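Local coordinates for protein GH86A beta-porphyranase (Bacteroides plebeius, PDB 4AW7) that hydrolyses the sulfated red-algal polysaccharide porphyran at its (1->4) linkages between beta-D-galactose and alpha-L-galactose-6-sulfate, releasing mostly disaccharides, at residues S50-V56 with S319-E323; D282-D286 with T333-A337; Y43-H47 with F361-W365. One frame throughout, in Å; residues are numbered along the deposited sequence. Where two conformers were deposited one is given.

Contact 1: residues S50-V56 with S319-E323. With L6S (6-O-sulfo-alpha-L-galactopyranose), chain B.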
loop_
_atom_site.group_PDB
_atom_site.type_symbol
_atom_site.label_atom_id
_atom_site.label_comp_id
_atom_site.label_asym_id
_atom_site.label_seq_id
_atom_site.Cartn_x
_atom_site.Cartn_y
_atom_site.Cartn_z
ATOM N N SER A 50 2.511 -19.566 6.611
ATOM C CA SER A 50 2.468 -20.682 7.573
ATOM C C SER A 50 1.049 -21.142 7.909
ATOM O O SER A 50 0.752 -21.435 9.084
ATOM C CB SER A 50 3.175 -20.259 8.859
ATOM O OG SER A 50 4.524 -20.033 8.622
ATOM N N ASP A 51 0.164 -21.251 6.920
ATOM C CA ASP A 51 -1.184 -21.739 7.193
ATOM C C ASP A 51 -1.186 -23.226 7.540
ATOM O O ASP A 51 -2.164 -23.694 8.053
ATOM C CB ASP A 51 -2.158 -21.380 6.045
ATOM C CG ASP A 51 -1.754 -21.921 4.684
ATOM O OD1 ASP A 51 -0.647 -22.477 4.522
ATOM O OD2 ASP A 51 -2.537 -21.725 3.748
ATOM N N ASP A 52 -0.072 -23.924 7.320
ATOM C CA ASP A 52 0.076 -25.322 7.690
ATOM C C ASP A 52 0.475 -25.500 9.157
ATOM O O ASP A 52 0.530 -26.602 9.660
ATOM C CB ASP A 52 1.016 -26.061 6.739
ATOM C CG ASP A 52 2.414 -25.517 6.698
ATOM O OD1 ASP A 52 2.647 -24.369 7.131
ATOM O OD2 ASP A 52 3.285 -26.247 6.113
ATOM N N ASP A 53 0.733 -24.416 9.874
ATOM C CA ASP A 53 0.952 -24.406 11.306
ATOM C C ASP A 53 -0.419 -24.404 11.984
ATOM O O ASP A 53 -1.285 -23.612 11.628
ATOM C CB ASP A 53 1.799 -23.196 11.736
ATOM C CG ASP A 53 2.000 -23.134 13.208
ATOM O OD1 ASP A 53 1.147 -22.570 13.922
ATOM O OD2 ASP A 53 3.001 -23.688 13.675
ATOM N N LYS A 54 -0.645 -25.262 12.990
ATOM C CA LYS A 54 -1.951 -25.344 13.609
ATOM C C LYS A 54 -2.378 -24.038 14.260
ATOM O O LYS A 54 -3.546 -23.658 14.185
ATOM C CB LYS A 54 -2.023 -26.499 14.590
ATOM C CG LYS A 54 -2.056 -27.806 13.853
ATOM C CD LYS A 54 -2.057 -28.984 14.810
ATOM C CE LYS A 54 -2.269 -30.307 14.080
ATOM N NZ LYS A 54 -2.213 -31.436 15.051
ATOM N N ASP A 55 -1.468 -23.378 14.961
ATOM C CA ASP A 55 -1.800 -22.117 15.611
ATOM C C ASP A 55 -2.046 -20.986 14.614
ATOM O O ASP A 55 -3.037 -20.249 14.754
ATOM C CB ASP A 55 -0.709 -21.724 16.593
ATOM C CG ASP A 55 -0.511 -22.753 17.674
ATOM O OD1 ASP A 55 -1.496 -23.040 18.388
ATOM O OD2 ASP A 55 0.604 -23.285 17.755
ATOM N N VAL A 56 -1.165 -20.855 13.631
ATOM C CA VAL A 56 -1.383 -19.828 12.606
ATOM C C VAL A 56 -2.652 -20.100 11.826
ATOM O O VAL A 56 -3.448 -19.205 11.576
ATOM C CB VAL A 56 -0.187 -19.676 11.687
ATOM C CG1 VAL A 56 -0.417 -18.630 10.608
ATOM C CG2 VAL A 56 1.074 -19.351 12.476
ATOM N N SER A 319 4.070 -11.082 11.004
ATOM C CA SER A 319 4.274 -12.390 10.448
ATOM C C SER A 319 3.606 -13.515 11.225
ATOM O O SER A 319 2.394 -13.698 11.127
ATOM C CB SER A 319 5.746 -12.619 10.162
ATOM O OG SER A 319 6.499 -12.562 11.357
ATOM N N ASP A 320 4.400 -14.309 11.943
ATOM C CA ASP A 320 3.958 -15.611 12.397
ATOM C C ASP A 320 4.771 -16.009 13.622
ATOM O O ASP A 320 5.037 -15.161 14.511
ATOM C CB ASP A 320 3.963 -16.582 11.219
ATOM C CG ASP A 320 5.279 -16.597 10.468
ATOM O OD1 ASP A 320 6.330 -16.366 11.090
ATOM O OD2 ASP A 320 5.243 -16.880 9.243
ATOM N N LYS A 321 5.171 -17.274 13.737
ATOM C CA LYS A 321 6.045 -17.659 14.851
ATOM C C LYS A 321 7.493 -17.275 14.611
ATOM O O LYS A 321 8.288 -17.258 15.534
ATOM C CB LYS A 321 5.951 -19.177 15.052
ATOM C CG LYS A 321 4.611 -19.620 15.560
ATOM C CD LYS A 321 4.492 -21.153 15.728
ATOM C CE LYS A 321 3.180 -21.541 16.289
ATOM N NZ LYS A 321 2.966 -22.978 16.374
ATOM N N ALA A 322 7.849 -17.035 13.353
ATOM C CA ALA A 322 9.207 -16.632 12.947
ATOM C C ALA A 322 10.297 -17.400 13.696
ATOM O O ALA A 322 11.239 -16.842 14.282
ATOM C CB ALA A 322 9.397 -15.101 13.064
ATOM N N GLU A 323 10.179 -18.725 13.633
ATOM C CA GLU A 323 11.048 -19.581 14.472
ATOM C C GLU A 323 12.492 -19.481 14.082
ATOM O O GLU A 323 13.356 -19.716 14.922
ATOM C CB GLU A 323 10.597 -21.049 14.432
ATOM C CG GLU A 323 9.223 -21.223 14.978
ATOM C CD GLU A 323 8.766 -22.633 15.110
ATOM O OE1 GLU A 323 9.481 -23.383 15.781
ATOM O OE2 GLU A 323 7.674 -22.945 14.572
HETATM O O1S L6S B . 8.140 -12.660 7.964
HETATM O O2S L6S B . 9.051 -12.738 10.246
HETATM O O3S L6S B . 10.016 -14.097 8.441
HETATM C C1 L6S B . 12.563 -9.036 5.298
HETATM C C2 L6S B . 13.847 -9.834 5.291
HETATM C C3 L6S B . 14.133 -10.353 6.709
HETATM C C4 L6S B . 12.913 -11.234 7.179
HETATM C C5 L6S B . 11.643 -10.381 7.080
HETATM C C6 L6S B . 10.400 -11.293 7.185
HETATM O O2 L6S B . 14.945 -9.062 4.762
HETATM O O3 L6S B . 15.349 -11.113 6.766
HETATM O O4 L6S B . 12.834 -12.378 6.315
HETATM O O5 L6S B . 11.459 -9.743 5.810
HETATM O O6 L6S B . 10.269 -11.715 8.534
HETATM S S1 L6S B . 9.285 -12.854 8.816
HETATM O O HOH W 1 5.079 -19.981 11.775
HETATM O O HOH W 2 5.163 -22.314 12.248
#

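Contact 2: residues D282-D286 with T333-A337. With L6S (6-O-sulfo-alpha-L-galactopyranose), chain B; GLA (alpha-D-galactopyranose), chain C; GAL (beta-D-galactopyranose), chain D.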
loop_
_atom_site.group_PDB
_atom_site.type_symbol
_atom_site.label_atom_id
_atom_site.label_comp_id
_atom_site.label_asym_id
_atom_site.label_seq_id
_atom_site.Cartn_x
_atom_site.Cartn_y
_atom_site.Cartn_z
ATOM N N ASP A 282 18.651 -3.659 18.038
ATOM C CA ASP A 282 18.527 -4.916 17.332
ATOM C C ASP A 282 17.068 -5.113 16.918
ATOM O O ASP A 282 16.225 -4.265 17.199
ATOM C CB ASP A 282 19.056 -6.092 18.178
ATOM C CG ASP A 282 18.342 -6.232 19.508
ATOM O OD1 ASP A 282 17.100 -6.259 19.520
ATOM O OD2 ASP A 282 19.030 -6.323 20.558
ATOM N N ASP A 283 16.803 -6.251 16.283
ATOM C CA ASP A 283 15.463 -6.553 15.750
ATOM C C ASP A 283 14.648 -7.465 16.629
ATOM O O ASP A 283 13.699 -8.094 16.166
ATOM C CB ASP A 283 15.609 -7.112 14.336
ATOM C CG ASP A 283 16.230 -8.471 14.276
ATOM O OD1 ASP A 283 16.517 -9.083 15.333
ATOM O OD2 ASP A 283 16.414 -8.934 13.138
ATOM N N SER A 284 14.993 -7.569 17.904
ATOM C CA SER A 284 14.262 -8.437 18.816
ATOM C C SER A 284 12.885 -7.890 19.162
ATOM O O SER A 284 12.661 -6.672 19.223
ATOM C CB SER A 284 15.054 -8.670 20.105
ATOM O OG SER A 284 16.279 -9.322 19.833
ATOM N N TYR A 285 11.965 -8.798 19.424
ATOM C CA TYR A 285 10.616 -8.474 19.818
ATOM C C TYR A 285 10.554 -7.999 21.247
ATOM O O TYR A 285 11.197 -8.573 22.148
ATOM C CB TYR A 285 9.754 -9.730 19.714
ATOM C CG TYR A 285 8.325 -9.520 20.174
ATOM C CD1 TYR A 285 7.328 -9.022 19.305
ATOM C CD2 TYR A 285 7.950 -9.823 21.475
ATOM C CE1 TYR A 285 6.048 -8.818 19.761
ATOM C CE2 TYR A 285 6.656 -9.634 21.932
ATOM C CZ TYR A 285 5.700 -9.129 21.064
ATOM O OH TYR A 285 4.414 -8.945 21.502
ATOM N N ASP A 286 9.758 -6.960 21.441
ATOM C CA ASP A 286 9.392 -6.419 22.736
ATOM C C ASP A 286 7.866 -6.200 22.761
ATOM O O ASP A 286 7.393 -5.566 21.842
ATOM C CB ASP A 286 10.105 -5.066 22.860
ATOM C CG ASP A 286 9.857 -4.391 24.172
ATOM O OD1 ASP A 286 8.829 -3.735 24.316
ATOM O OD2 ASP A 286 10.708 -4.510 25.069
ATOM N N THR A 333 15.478 -14.704 21.415
ATOM C CA THR A 333 14.451 -13.725 21.221
ATOM C C THR A 333 13.665 -14.015 19.936
ATOM O O THR A 333 14.160 -14.630 18.990
ATOM C CB THR A 333 15.012 -12.291 21.151
ATOM O OG1 THR A 333 15.909 -12.164 20.042
ATOM C CG2 THR A 333 15.689 -11.900 22.441
ATOM N N SER A 334 12.429 -13.528 19.942
ATOM C CA SER A 334 11.583 -13.536 18.748
ATOM C C SER A 334 11.910 -12.319 17.884
ATOM O O SER A 334 12.484 -11.327 18.355
ATOM C CB SER A 334 10.129 -13.510 19.173
ATOM O OG SER A 334 9.763 -14.753 19.763
ATOM N N TYR A 335 11.575 -12.428 16.605
ATOM C CA TYR A 335 11.707 -11.315 15.657
ATOM C C TYR A 335 10.618 -10.283 15.949
ATOM O O TYR A 335 9.499 -10.634 16.277
ATOM C CB TYR A 335 11.558 -11.848 14.238
ATOM C CG TYR A 335 11.774 -10.856 13.143
ATOM C CD1 TYR A 335 12.915 -10.075 13.078
ATOM C CD2 TYR A 335 10.862 -10.747 12.110
ATOM C CE1 TYR A 335 13.119 -9.181 12.016
ATOM C CE2 TYR A 335 11.052 -9.861 11.056
ATOM C CZ TYR A 335 12.175 -9.076 11.003
ATOM O OH TYR A 335 12.337 -8.222 9.938
ATOM N N SER A 336 10.972 -9.008 15.777
ATOM C CA SER A 336 10.052 -7.904 16.046
ATOM C C SER A 336 8.711 -8.029 15.345
ATOM O O SER A 336 7.698 -7.614 15.894
ATOM C CB SER A 336 10.692 -6.557 15.726
ATOM O OG SER A 336 10.996 -6.423 14.357
ATOM N N ALA A 337 8.692 -8.573 14.128
ATOM C CA ALA A 337 7.439 -8.653 13.360
ATOM C C ALA A 337 6.552 -9.836 13.768
ATOM O O ALA A 337 5.428 -9.939 13.259
ATOM C CB ALA A 337 7.752 -8.703 11.859
HETATM O O1S L6S B . 8.140 -12.660 7.964
HETATM O O2S L6S B . 9.051 -12.738 10.246
HETATM O O3S L6S B . 10.016 -14.097 8.441
HETATM C C1 L6S B . 12.563 -9.036 5.298
HETATM C C2 L6S B . 13.847 -9.834 5.291
HETATM C C3 L6S B . 14.133 -10.353 6.709
HETATM C C4 L6S B . 12.913 -11.234 7.179
HETATM C C5 L6S B . 11.643 -10.381 7.080
HETATM C C6 L6S B . 10.400 -11.293 7.185
HETATM O O2 L6S B . 14.945 -9.062 4.762
HETATM O O3 L6S B . 15.349 -11.113 6.766
HETATM O O4 L6S B . 12.834 -12.378 6.315
HETATM O O5 L6S B . 11.459 -9.743 5.810
HETATM O O6 L6S B . 10.269 -11.715 8.534
HETATM S S1 L6S B . 9.285 -12.854 8.816
HETATM C C1 GLA C . 12.330 -4.388 4.777
HETATM C C2 GLA C . 12.751 -5.870 4.780
HETATM C C3 GLA C . 12.200 -6.594 5.995
HETATM C C4 GLA C . 12.399 -5.807 7.266
HETATM C C5 GLA C . 11.810 -4.397 7.090
HETATM C C6 GLA C . 11.730 -3.676 8.486
HETATM O O1 GLA C . 11.061 -4.115 4.360
HETATM O O2 GLA C . 12.341 -6.503 3.525
HETATM O O3 GLA C . 12.869 -7.805 6.223
HETATM O O4 GLA C . 13.802 -5.733 7.584
HETATM O O5 GLA C . 12.631 -3.758 6.008
HETATM O O6 GLA C . 10.389 -3.963 9.080
HETATM C C1 GAL D . 12.330 -4.388 4.777
HETATM C C2 GAL D . 12.751 -5.870 4.780
HETATM C C3 GAL D . 12.200 -6.594 5.995
HETATM C C4 GAL D . 12.399 -5.807 7.266
HETATM C C5 GAL D . 11.810 -4.397 7.090
HETATM C C6 GAL D . 11.730 -3.676 8.486
HETATM O O1 GAL D . 12.952 -3.750 3.590
HETATM O O2 GAL D . 12.341 -6.503 3.525
HETATM O O3 GAL D . 12.869 -7.805 6.223
HETATM O O4 GAL D . 13.802 -5.733 7.584
HETATM O O5 GAL D . 12.631 -3.758 6.008
HETATM O O6 GAL D . 10.389 -3.963 9.080
HETATM O O HOH W 3 11.695 -11.674 22.070
#

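Contact 3: residues Y43-H47 with F361-W365. With L6S (6-O-sulfo-alpha-L-galactopyranose), chain B.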
loop_
_atom_site.group_PDB
_atom_site.type_symbol
_atom_site.label_atom_id
_atom_site.label_comp_id
_atom_site.label_asym_id
_atom_site.label_seq_id
_atom_site.Cartn_x
_atom_site.Cartn_y
_atom_site.Cartn_z
ATOM N N TYR A 43 -6.043 -6.715 1.689
ATOM C CA TYR A 43 -5.682 -5.939 2.882
ATOM C C TYR A 43 -5.388 -6.739 4.122
ATOM O O TYR A 43 -4.369 -6.519 4.783
ATOM C CB TYR A 43 -6.783 -4.888 3.199
ATOM C CG TYR A 43 -7.059 -3.998 2.026
ATOM C CD1 TYR A 43 -6.114 -3.038 1.621
ATOM C CD2 TYR A 43 -8.181 -4.142 1.245
ATOM C CE1 TYR A 43 -6.313 -2.276 0.492
ATOM C CE2 TYR A 43 -8.396 -3.381 0.116
ATOM C CZ TYR A 43 -7.452 -2.434 -0.262
ATOM O OH TYR A 43 -7.673 -1.721 -1.431
ATOM N N PHE A 44 -6.318 -7.617 4.501
ATOM C CA PHE A 44 -6.253 -8.288 5.789
ATOM C C PHE A 44 -5.493 -9.586 5.676
ATOM O O PHE A 44 -6.082 -10.672 5.552
ATOM C CB PHE A 44 -7.672 -8.433 6.382
ATOM C CG PHE A 44 -8.381 -7.112 6.480
ATOM C CD1 PHE A 44 -7.834 -6.084 7.245
ATOM C CD2 PHE A 44 -9.499 -6.827 5.715
ATOM C CE1 PHE A 44 -8.423 -4.828 7.265
ATOM C CE2 PHE A 44 -10.081 -5.584 5.770
ATOM C CZ PHE A 44 -9.529 -4.601 6.549
ATOM N N ASN A 45 -4.184 -9.433 5.638
ATOM C CA ASN A 45 -3.211 -10.489 5.398
ATOM C C ASN A 45 -2.155 -10.405 6.485
ATOM O O ASN A 45 -1.973 -9.379 7.129
ATOM C CB ASN A 45 -2.559 -10.308 4.022
ATOM C CG ASN A 45 -3.569 -10.376 2.896
ATOM O OD1 ASN A 45 -4.382 -11.306 2.859
ATOM N ND2 ASN A 45 -3.568 -9.405 1.967
ATOM N N ILE A 46 -1.407 -11.496 6.624
ATOM C CA ILE A 46 -0.167 -11.503 7.390
ATOM C C ILE A 46 1.003 -11.830 6.438
ATOM O O ILE A 46 0.830 -12.416 5.379
ATOM C CB ILE A 46 -0.165 -12.471 8.609
ATOM C CG1 ILE A 46 -0.556 -13.910 8.208
ATOM C CG2 ILE A 46 -1.045 -11.929 9.680
ATOM C CD1 ILE A 46 -0.371 -14.972 9.304
ATOM N N HIS A 47 2.194 -11.418 6.846
ATOM C CA HIS A 47 3.419 -11.614 6.084
ATOM C C HIS A 47 3.983 -13.003 6.397
ATOM O O HIS A 47 4.939 -13.161 7.157
ATOM C CB HIS A 47 4.421 -10.476 6.435
ATOM C CG HIS A 47 5.620 -10.452 5.551
ATOM N ND1 HIS A 47 6.681 -11.302 5.723
ATOM C CD2 HIS A 47 5.902 -9.730 4.432
ATOM C CE1 HIS A 47 7.576 -11.088 4.764
ATOM N NE2 HIS A 47 7.133 -10.134 3.959
ATOM N N PHE A 361 -5.392 -5.544 15.635
ATOM C CA PHE A 361 -5.582 -4.952 14.321
ATOM C C PHE A 361 -6.614 -5.735 13.536
ATOM O O PHE A 361 -7.518 -5.182 12.912
ATOM C CB PHE A 361 -4.252 -4.918 13.545
ATOM C CG PHE A 361 -4.413 -4.505 12.111
ATOM C CD1 PHE A 361 -4.719 -3.206 11.756
ATOM C CD2 PHE A 361 -4.236 -5.427 11.108
ATOM C CE1 PHE A 361 -4.899 -2.860 10.432
ATOM C CE2 PHE A 361 -4.428 -5.096 9.767
ATOM C CZ PHE A 361 -4.741 -3.786 9.424
ATOM N N PHE A 362 -6.484 -7.063 13.571
ATOM C CA PHE A 362 -7.410 -7.931 12.868
ATOM C C PHE A 362 -8.781 -8.002 13.564
ATOM O O PHE A 362 -9.813 -8.091 12.911
ATOM C CB PHE A 362 -6.774 -9.281 12.632
ATOM C CG PHE A 362 -5.502 -9.181 11.810
ATOM C CD1 PHE A 362 -5.568 -8.970 10.457
ATOM C CD2 PHE A 362 -4.267 -9.266 12.407
ATOM C CE1 PHE A 362 -4.429 -8.856 9.710
ATOM C CE2 PHE A 362 -3.110 -9.175 11.649
ATOM C CZ PHE A 362 -3.199 -8.977 10.290
ATOM N N GLU A 363 -8.801 -7.936 14.885
ATOM C CA GLU A 363 -10.086 -7.875 15.606
ATOM C C GLU A 363 -10.882 -6.636 15.173
ATOM O O GLU A 363 -12.077 -6.721 14.887
ATOM C CB GLU A 363 -9.860 -7.854 17.112
ATOM C CG GLU A 363 -11.172 -8.057 17.885
ATOM C CD GLU A 363 -11.679 -9.509 17.739
ATOM O OE1 GLU A 363 -10.924 -10.382 18.065
ATOM O OE2 GLU A 363 -12.820 -9.799 17.267
ATOM N N LEU A 364 -10.197 -5.498 15.068
ATOM C CA LEU A 364 -10.852 -4.252 14.742
ATOM C C LEU A 364 -11.602 -4.359 13.405
ATOM O O LEU A 364 -12.692 -3.790 13.246
ATOM C CB LEU A 364 -9.790 -3.134 14.646
ATOM C CG LEU A 364 -10.206 -1.752 14.186
ATOM C CD1 LEU A 364 -11.165 -1.142 15.229
ATOM C CD2 LEU A 364 -9.008 -0.854 13.957
ATOM N N TRP A 365 -10.979 -5.031 12.444
ATOM C CA TRP A 365 -11.505 -5.152 11.101
ATOM C C TRP A 365 -12.267 -6.434 10.836
ATOM O O TRP A 365 -12.705 -6.695 9.726
ATOM C CB TRP A 365 -10.360 -4.973 10.094
ATOM C CG TRP A 365 -9.814 -3.568 10.101
ATOM C CD1 TRP A 365 -8.698 -3.125 10.713
ATOM C CD2 TRP A 365 -10.427 -2.426 9.492
ATOM N NE1 TRP A 365 -8.568 -1.777 10.529
ATOM C CE2 TRP A 365 -9.619 -1.324 9.772
ATOM C CE3 TRP A 365 -11.558 -2.251 8.705
ATOM C CZ2 TRP A 365 -9.906 -0.048 9.285
ATOM C CZ3 TRP A 365 -11.851 -0.964 8.238
ATOM C CH2 TRP A 365 -10.998 0.101 8.520
HETATM O O1S L6S B . 8.140 -12.660 7.964
HETATM O O2S L6S B . 9.051 -12.738 10.246
HETATM O O3S L6S B . 10.016 -14.097 8.441
HETATM C C1 L6S B . 12.563 -9.036 5.298
HETATM C C2 L6S B . 13.847 -9.834 5.291
HETATM C C3 L6S B . 14.133 -10.353 6.709
HETATM C C4 L6S B . 12.913 -11.234 7.179
HETATM C C5 L6S B . 11.643 -10.381 7.080
HETATM C C6 L6S B . 10.400 -11.293 7.185
HETATM O O2 L6S B . 14.945 -9.062 4.762
HETATM O O3 L6S B . 15.349 -11.113 6.766
HETATM O O4 L6S B . 12.834 -12.378 6.315
HETATM O O5 L6S B . 11.459 -9.743 5.810
HETATM O O6 L6S B . 10.269 -11.715 8.534
HETATM S S1 L6S B . 9.285 -12.854 8.816
#

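Contact 1: residues S50-V56 with S319-E323
K321 reaches across to the start of helix 54-63, where its ammonium group meets the carboxylates of D53 and D55. Beyond CG the lysine chain is fully extended, which carries NZ out to both acids. K321 NZ lies 2.8 Å from D53 OD2, using the syn lone pair of that oxygen, and 2.8 Å from D55 OD2, where it takes the anti lone pair. The D53 side chain faces the lysine from the opposite direction, whereas that of D55 crosses it at about a right angle. D53 is also the N-cap: its OD1 accepts from V56 N at 2.9 Å through the anti lone pair, with an N-H...O angle of 168°. With CG anti to its own N (chi1 178°), this carboxylate offers OD1 to the helix end and OD2 as the stronger acceptor for the lysine, OD1 being a weak second one. The K321 side chain touches F340, and K321 makes a cation-pi contact with W353.

D320 adds the second patch. Its CB packs at 4.2 Å against V56 CG2, its OD1 closes an Asx turn by accepting from A322 N, and OD2 is hydrogen-bonded to S48 OG. The neighbouring S319 donates from OG to O2S of the bound sulfated galactose at 2.8 Å. One lysine thus balances two acids at a helix N terminus, an arrangement that would favour their ionised forms and joins the helix to the loop bearing a substrate-binding serine.

Contact 2: residues D282-D286 with T333-A337
Backbone bonds pair D283 and Y285 with S336 and S334, flanking a single beta bridge between S284 and Y335. S336 N donates to D283 O at 2.9 Å, and Y285 N donates to S334 O at 2.8 Å. The same S334 O receives a CA-H...O contact from S284. A water extends the pairing, donating to Y285 O and accepting from S334 N.

Among the polar side chains, S284 OG lies 2.9 Å from T333 OG1, whose hydrogen bond goes to N330 O. D282 OD1 accepts from S284 N at 3.0 Å, forming an Asx turn that ends at the bridged S284.

Two rings meet polar atoms edge-on. D283 OD2 comes to the edge of the Y335 ring, 3.5 Å from Y335 CE1, with the carboxylate and ring planes 82° apart; D283 OD1 is hydrogen-bonded to H325 NE2. Y285 sets its own ring edge against S336 O, Y285 CD1 at 3.7 Å, while its hydroxyl hydrogen-bonds to D287 OD1.

A chi1 of -175° swings the Y335 ring away from its own backbone N and out to the sugars: Y335 CE2 approaches O6 of the sulfated galactose at 3.2 Å, and Y335 OH lies 3.6 Å from C4 of the adjoining galactose, modelled in both anomeric forms. This pocket tyrosine thus has glycan near CE2 and OH and, at its CE1 edge, an acid probably attracted to the partly positive ring hydrogens.

Contact 3: residues Y43-H47 with F361-W365
F44 CE1 presses onto one face of the W365 indole, joining an inverse gamma turn centred on F44, just before the short strand 45-46, to helix 359-365; the parallel strands alternating with helices are consistent with a (beta/alpha)8-type barrel. The phenyl tip is the bump. It lodges against CB and CG of the tryptophan, F44 CE1 to W365 CG 3.4 Å, with CZ toward the rim of the indole. Although the planes of the F44 ring and the five-membered ring of W365 are only 27° apart, these rings are slid so far that they scarcely overlap, their centroids 5.0 Å apart. Y43 CB sits over the centre of one face of the F44 ring. F361 meets the edge of the F44 ring, F361 CE2 to F44 CD1 4.4 Å.

A second projection is F362, which pushes CZ into the angle between the strand backbone and I46. I46 CG2 stands 3.7 Å from F362 CZ, the two side chains crossing at about a right angle, and F361 CD2 lies over the centre of the F362 ring. V65 and Y63 also border this phenyl. At its edge, near the ring plane, N45 O is 3.4 Å from F362 CZ, a buried carbonyl oxygen without a hydrogen-bonding partner.

How the contacts relate
From the N terminus, segment 43-47 comes first and waits for 361-365, so contact 3 closes a loop of over three hundred residues spanning most of the catalytic domain. Contacts 1 and 2 both nest within it. Segment 50-56 soon follows and pairs with 319-323, while 282-286 pairs with 333-337; their segments alternate, so these two contacts cross. Both use the loop between strands 311-316 and 340-342, and touch where S319 N lies 2.9 Å from A337 O. Contact 1 meets contact 3 where V56 and S319 pack on I46. H47, S319 and Y335, one from each contact, converge on the same sulfated galactose.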